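Local coordinates for protein dihydrocoumarin hydrolase, AncDHCH1 (Pseudomonas sp., PDB 6C2C) that probably hydrolyses the lactone dihydrocoumarin at a two-zinc site of the metallo-beta-lactamase superfamily, and is related to methyl-parathion hydrolase, at residues L73-S78 / A105-E110. Sequence-based numbering, arbitrary orientation.
Sequences LVNTGS and AGYQPE
With CG anti to the backbone N in both Leu73 (chi1 -171°) and Asn75 (chi1 -175°), these two strand residues reach out to Tyr107, whose CG stands beside its own backbone N, anti to the carbonyl carbon. The Leu73 methyl CD2 approaches the ring obliquely, 3.4 Å from CD2 and 3.7 Å from CE2 of Tyr107. At the far end of the ring the Asn75 side chain crosses that of Tyr107 at about a right angle, with the amide and ring planes 57° apart, and ND2 donates a slightly bent hydrogen bond of 3.0 Å to Tyr107 OH. The hydroxyl lies a little out of the amide plane. It is also hydrogen-bonded to Glu28, so the phenol is gripped from two residues. The other end of the amide is held as well: Asn75 OD1 accepts from Gly77 N at 2.9 Å, in the carbonyl plane, closing an Asx turn that fixes the rotation of the group and presents ND2 to the tyrosine. This turn follows directly on the end of the strand, with Gly77 in the loop. Across the contact, Gly106 closes helix 98-104 with a Schellman motif, and Tyr107 follows directly in the loop toward strand 114-116. Leu73 and Tyr107 both touch Leu102 of that helix and Leu80 of strand 80-83. The contact thus fastens the exit of helix 98-104 onto the end of strand 65-75, which lies between strands 27-39 and 80-83 in one of the two mixed sheets of the metallo-beta-lactamase fold.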
loop_
_atom_site.group_PDB
_atom_site.type_symbol
_atom_site.label_atom_id
_atom_site.label_comp_id
_atom_site.label_asym_id
_atom_site.label_seq_id
_atom_site.Cartn_x
_atom_site.Cartn_y
_atom_site.Cartn_z
ATOM N N LEU A 73 8.090 -5.912 1.272
ATOM C CA LEU A 73 9.283 -6.502 0.663
ATOM C C LEU A 73 9.167 -8.003 0.834
ATOM O O LEU A 73 8.786 -8.486 1.917
ATOM C CB LEU A 73 10.526 -5.986 1.397
ATOM C CG LEU A 73 11.857 -6.300 0.821
ATOM C CD1 LEU A 73 12.105 -5.509 -0.466
ATOM C CD2 LEU A 73 12.916 -5.926 1.865
ATOM N N VAL A 74 9.530 -8.769 -0.210
ATOM C CA VAL A 74 9.488 -10.234 -0.135
ATOM C C VAL A 74 10.817 -10.797 -0.638
ATOM O O VAL A 74 11.213 -10.568 -1.799
ATOM C CB VAL A 74 8.332 -10.833 -0.962
ATOM C CG1 VAL A 74 8.274 -12.336 -0.715
ATOM C CG2 VAL A 74 6.972 -10.193 -0.592
ATOM N N ASN A 75 11.499 -11.536 0.215
ATOM C CA ASN A 75 12.760 -12.174 -0.156
ATOM C C ASN A 75 12.419 -13.651 -0.325
ATOM O O ASN A 75 12.172 -14.350 0.681
ATOM C CB ASN A 75 13.815 -11.921 0.908
ATOM C CG ASN A 75 15.186 -12.462 0.494
ATOM O OD1 ASN A 75 15.254 -13.499 -0.184
ATOM N ND2 ASN A 75 16.257 -11.852 1.005
ATOM N N THR A 76 12.375 -14.108 -1.587
ATOM C CA THR A 76 11.968 -15.466 -1.941
ATOM C C THR A 76 13.154 -16.387 -1.963
ATOM O O THR A 76 12.958 -17.582 -2.210
ATOM C CB THR A 76 11.298 -15.556 -3.307
ATOM O OG1 THR A 76 12.269 -15.325 -4.343
ATOM C CG2 THR A 76 10.184 -14.529 -3.432
ATOM N N GLY A 77 14.324 -15.874 -1.659
ATOM C CA GLY A 77 15.577 -16.642 -1.863
ATOM C C GLY A 77 16.197 -16.468 -3.221
ATOM O O GLY A 77 17.376 -16.156 -3.311
ATOM N N SER A 78 15.425 -16.601 -4.281
ATOM C CA SER A 78 15.960 -16.357 -5.617
ATOM C C SER A 78 15.757 -14.918 -6.066
ATOM O O SER A 78 16.459 -14.480 -6.979
ATOM C CB SER A 78 15.328 -17.318 -6.626
ATOM O OG SER A 78 13.947 -17.194 -6.667
ATOM N N ALA A 105 15.664 -1.987 7.784
ATOM C CA ALA A 105 15.304 -3.389 7.648
ATOM C C ALA A 105 16.434 -4.232 7.087
ATOM O O ALA A 105 16.291 -5.459 6.960
ATOM C CB ALA A 105 14.063 -3.496 6.742
ATOM N N GLY A 106 17.551 -3.603 6.752
ATOM C CA GLY A 106 18.719 -4.399 6.429
ATOM C C GLY A 106 18.944 -4.603 4.942
ATOM O O GLY A 106 19.796 -5.438 4.581
ATOM N N TYR A 107 18.254 -3.851 4.074
ATOM C CA TYR A 107 18.448 -3.976 2.638
ATOM C C TYR A 107 18.777 -2.639 2.008
ATOM O O TYR A 107 18.457 -1.561 2.535
ATOM C CB TYR A 107 17.192 -4.542 1.957
ATOM C CG TYR A 107 16.903 -5.954 2.333
ATOM C CD1 TYR A 107 17.660 -7.004 1.780
ATOM C CD2 TYR A 107 15.956 -6.274 3.307
ATOM C CE1 TYR A 107 17.410 -8.338 2.120
ATOM C CE2 TYR A 107 15.684 -7.617 3.635
ATOM C CZ TYR A 107 16.423 -8.642 3.040
ATOM O OH TYR A 107 16.156 -9.972 3.325
ATOM N N GLN A 108 19.394 -2.706 0.821
ATOM C CA GLN A 108 19.714 -1.526 0.062
ATOM C C GLN A 108 18.929 -1.521 -1.228
ATOM O O GLN A 108 18.620 -2.591 -1.759
ATOM C CB GLN A 108 21.208 -1.457 -0.286
ATOM C CG GLN A 108 22.107 -1.221 0.954
ATOM C CD GLN A 108 22.274 -2.488 1.762
ATOM O OE1 GLN A 108 21.782 -2.612 2.921
ATOM N NE2 GLN A 108 22.951 -3.461 1.160
ATOM N N PRO A 109 18.614 -0.327 -1.755
ATOM C CA PRO A 109 17.811 -0.287 -2.992
ATOM C C PRO A 109 18.404 -1.066 -4.153
ATOM O O PRO A 109 17.641 -1.608 -4.979
ATOM C CB PRO A 109 17.693 1.216 -3.299
ATOM C CG PRO A 109 17.931 1.891 -1.994
ATOM C CD PRO A 109 18.950 1.028 -1.277
ATOM N N GLU A 110 19.728 -1.123 -4.284
ATOM C CA GLU A 110 20.330 -1.825 -5.389
ATOM C C GLU A 110 20.127 -3.333 -5.307
ATOM O O GLU A 110 20.278 -4.019 -6.333
ATOM C CB GLU A 110 21.835 -1.515 -5.475
ATOM C CG GLU A 110 22.706 -2.074 -4.324
ATOM C CD GLU A 110 24.237 -1.685 -4.494
ATOM O OE1 GLU A 110 25.040 -1.727 -3.503
ATOM O OE2 GLU A 110 24.636 -1.320 -5.633
#